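Local coordinates for protein alkyl hydroperoxide reductase/ Thiol specific antioxidant/ Mal allergen (Burkholderia ambifaria, PDB 5ENU) that probably reduces hydrogen peroxide and organic hydroperoxides as a thiol-dependent peroxiredoxin with a thioredoxin-like fold, at residues E72-S77 against P96-A101. Residues are numbered along the deposited sequence; the frame is centred on the assembly and turned at random.
Sequences EIIGVS and PLISDA
With CG2 of Ile74 anti to its backbone N and Ile98 CG1 beside its own N (chi1 -78°), CG1 of Ile98 comes to 3.7 Å from Ile74 CG2, and the extended chi2 of 171° carries the Ile98 CD1 methyl to 3.6 Å from Ile74 CG2. The two isoleucines join the parallel strands of a beta-alpha-beta crossover in the thioredoxin-like fold of the peroxiredoxins, in which helix 81-91 links strand 71-77 to the short strand 97-99. Val76 continues this apolar face: its CG1, anti to N (chi1 -172°), touches Asp100 CB at 3.7 Å and Ile98 CG2 more loosely, while Leu39, Leu41 and Phe43 of strand 38-43 pack against Ile74 and Val76. On the other face, Leu97 CD2 rests 3.8 Å from Gly75 CA, over a position with no side chain, and the Leu97 side chain also touches His84 and Phe87 of helix 81-91. Three backbone bonds tie the strands. Gly75 gives its N-H to Pro96 O and receives that of Ile98 on its O, at 2.8 Å between Ile98 N and Gly75 O; Asp100 N then bonds to Ser77 O. Beyond the strand end, the Asp100 carboxylate accepts the backbone N-H groups of Leu105 and Cys106 at the start of helix 104-109, which ties that helix to the sheet. At the opposite end of the contact, the Pro96 ring sets CD 3.4 Å from Ile73 O.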
ATOM      1  N   GLU A  72      -5.403   5.920  -8.142  1.00 10.02           N
ATOM      2  CA  GLU A  72      -6.137   5.076  -7.213  1.00  9.03           C
ATOM      3  C   GLU A  72      -5.265   4.839  -5.982  1.00  8.93           C
ATOM      4  O   GLU A  72      -4.037   4.888  -6.058  1.00  9.44           O
ATOM      5  CB  GLU A  72      -6.495   3.731  -7.876  1.00 10.49           C
ATOM      6  CG  GLU A  72      -7.258   2.697  -6.983  1.00 14.07           C
ATOM      7  CD  GLU A  72      -8.622   3.175  -6.440  1.00 15.04           C
ATOM      8  OE1 GLU A  72      -9.648   2.561  -6.807  1.00 19.46           O
ATOM      9  OE2 GLU A  72      -8.678   4.131  -5.628  1.00 13.01           O
ATOM     10  N   ILE A  73      -5.915   4.607  -4.842  0.60  8.54           N
ATOM     11  CA  ILE A  73      -5.263   4.236  -3.590  0.60  7.73           C
ATOM     12  C   ILE A  73      -5.607   2.781  -3.302  0.60  7.73           C
ATOM     13  O   ILE A  73      -6.765   2.373  -3.453  0.60  8.84           O
ATOM     14  CB  ILE A  73      -5.768   5.121  -2.427  0.60  8.16           C
ATOM     15  CG1 ILE A  73      -5.671   6.625  -2.753  0.60  8.29           C
ATOM     16  CG2 ILE A  73      -5.046   4.794  -1.133  0.60  9.59           C
ATOM     17  CD1 ILE A  73      -4.258   7.111  -2.978  0.60  9.00           C
ATOM     18  N   ILE A  74      -4.611   2.002  -2.879  1.00  7.98           N
ATOM     19  CA  ILE A  74      -4.835   0.664  -2.341  1.00  7.36           C
ATOM     20  C   ILE A  74      -3.967   0.509  -1.090  1.00  7.11           C
ATOM     21  O   ILE A  74      -2.747   0.695  -1.154  1.00  8.04           O
ATOM     22  CB  ILE A  74      -4.539  -0.459  -3.355  1.00  8.02           C
ATOM     23  CG1 ILE A  74      -5.399  -0.328  -4.614  1.00 10.03           C
ATOM     24  CG2 ILE A  74      -4.727  -1.845  -2.696  1.00 10.27           C
ATOM     25  CD1 ILE A  74      -5.063  -1.349  -5.694  1.00 10.89           C
ATOM     26  N   GLY A  75      -4.596   0.171   0.049  1.00  7.24           N
ATOM     27  CA  GLY A  75      -3.860  -0.145   1.262  1.00  7.84           C
ATOM     28  C   GLY A  75      -3.557  -1.634   1.340  1.00  7.77           C
ATOM     29  O   GLY A  75      -4.307  -2.456   0.827  1.00  8.31           O
ATOM     30  N   VAL A  76      -2.399  -1.980   1.925  1.00  6.94           N
ATOM     31  CA  VAL A  76      -1.965  -3.374   2.057  1.00  7.16           C
ATOM     32  C   VAL A  76      -1.524  -3.626   3.491  1.00  6.93           C
ATOM     33  O   VAL A  76      -0.667  -2.905   4.013  1.00  8.60           O
ATOM     34  CB  VAL A  76      -0.782  -3.717   1.128  1.00  7.29           C
ATOM     35  CG1 VAL A  76      -0.519  -5.225   1.174  1.00  8.94           C
ATOM     36  CG2 VAL A  76      -1.049  -3.237  -0.298  1.00  8.51           C
ATOM     37  N   SER A  77      -2.077  -4.668   4.115  1.00  7.42           N
ATOM     38  CA  SER A  77      -1.485  -5.254   5.308  1.00  7.30           C
ATOM     39  C   SER A  77      -1.673  -6.759   5.218  1.00  7.83           C
ATOM     40  O   SER A  77      -2.338  -7.264   4.304  1.00  8.59           O
ATOM     41  CB  SER A  77      -2.086  -4.713   6.611  1.00  8.68           C
ATOM     42  OG  SER A  77      -3.323  -5.358   6.896  1.00  9.31           O
ATOM     43  N   PRO A  96      -9.888   0.234  -1.896  1.00  9.53           N
ATOM     44  CA  PRO A  96      -9.756  -1.165  -1.461  1.00  9.86           C
ATOM     45  C   PRO A  96      -8.579  -1.390  -0.523  1.00  9.90           C
ATOM     46  O   PRO A  96      -7.616  -0.627  -0.493  1.00  9.01           O
ATOM     47  CB  PRO A  96      -9.505  -1.938  -2.769  1.00 11.79           C
ATOM     48  CG  PRO A  96      -9.640  -0.943  -3.884  1.00 12.83           C
ATOM     49  CD  PRO A  96      -9.514   0.424  -3.310  1.00 10.85           C
ATOM     50  N   LEU A  97      -8.665  -2.495   0.223  1.00  9.54           N
ATOM     51  CA  LEU A  97      -7.565  -3.000   1.041  1.00  7.91           C
ATOM     52  C   LEU A  97      -7.225  -4.415   0.576  1.00  8.10           C
ATOM     53  O   LEU A  97      -8.099  -5.290   0.565  1.00  9.72           O
ATOM     54  CB  LEU A  97      -7.953  -3.039   2.527  1.00  8.61           C
ATOM     55  CG  LEU A  97      -8.344  -1.697   3.151  1.00  8.91           C
ATOM     56  CD1 LEU A  97      -8.814  -1.935   4.591  1.00 10.28           C
ATOM     57  CD2 LEU A  97      -7.182  -0.677   3.106  1.00  9.34           C
ATOM     58  N   ILE A  98      -5.953  -4.641   0.229  1.00  7.53           N
ATOM     59  CA  ILE A  98      -5.466  -5.977  -0.135  1.00  8.72           C
ATOM     60  C   ILE A  98      -5.108  -6.748   1.132  1.00  7.36           C
ATOM     61  O   ILE A  98      -4.424  -6.212   2.021  1.00  8.70           O
ATOM     62  CB  ILE A  98      -4.247  -5.870  -1.073  1.00  8.65           C
ATOM     63  CG1 ILE A  98      -4.710  -5.533  -2.500  1.00  9.50           C
ATOM     64  CG2 ILE A  98      -3.441  -7.161  -1.047  1.00  9.87           C
ATOM     65  CD1 ILE A  98      -3.567  -5.189  -3.479  1.00 10.38           C
ATOM     66  N   SER A  99      -5.557  -7.999   1.210  1.00  7.69           N
ATOM     67  CA  SER A  99      -5.150  -8.915   2.279  1.00  8.08           C
ATOM     68  C   SER A  99      -3.920  -9.687   1.811  1.00  8.26           C
ATOM     69  O   SER A  99      -4.022 -10.610   0.999  1.00 10.08           O
ATOM     70  CB  SER A  99      -6.278  -9.877   2.641  1.00  9.44           C
ATOM     71  OG  SER A  99      -5.788 -10.819   3.580  1.00 10.69           O
ATOM     72  N   ASP A 100      -2.757  -9.303   2.311  1.00  8.87           N
ATOM     73  CA  ASP A 100      -1.500  -9.955   1.947  1.00  8.39           C
ATOM     74  C   ASP A 100      -1.105 -10.967   3.013  1.00  8.47           C
ATOM     75  O   ASP A 100       0.033 -11.034   3.464  1.00  9.12           O
ATOM     76  CB  ASP A 100      -0.418  -8.899   1.753  1.00  9.75           C
ATOM     77  CG  ASP A 100       0.785  -9.427   0.995  1.00  9.80           C
ATOM     78  OD1 ASP A 100       0.613 -10.103  -0.038  1.00 10.18           O
ATOM     79  OD2 ASP A 100       1.917  -9.157   1.432  1.00  8.66           O
ATOM     80  N   ALA A 101      -2.073 -11.794   3.416  1.00 10.18           N
ATOM     81  CA  ALA A 101      -1.840 -12.782   4.476  1.00 10.74           C
ATOM     82  C   ALA A 101      -0.674 -13.717   4.169  1.00 10.12           C
ATOM     83  O   ALA A 101      -0.015 -14.204   5.102  1.00 12.42           O
ATOM     84  CB  ALA A 101      -3.113 -13.597   4.742  1.00 12.75           C
TER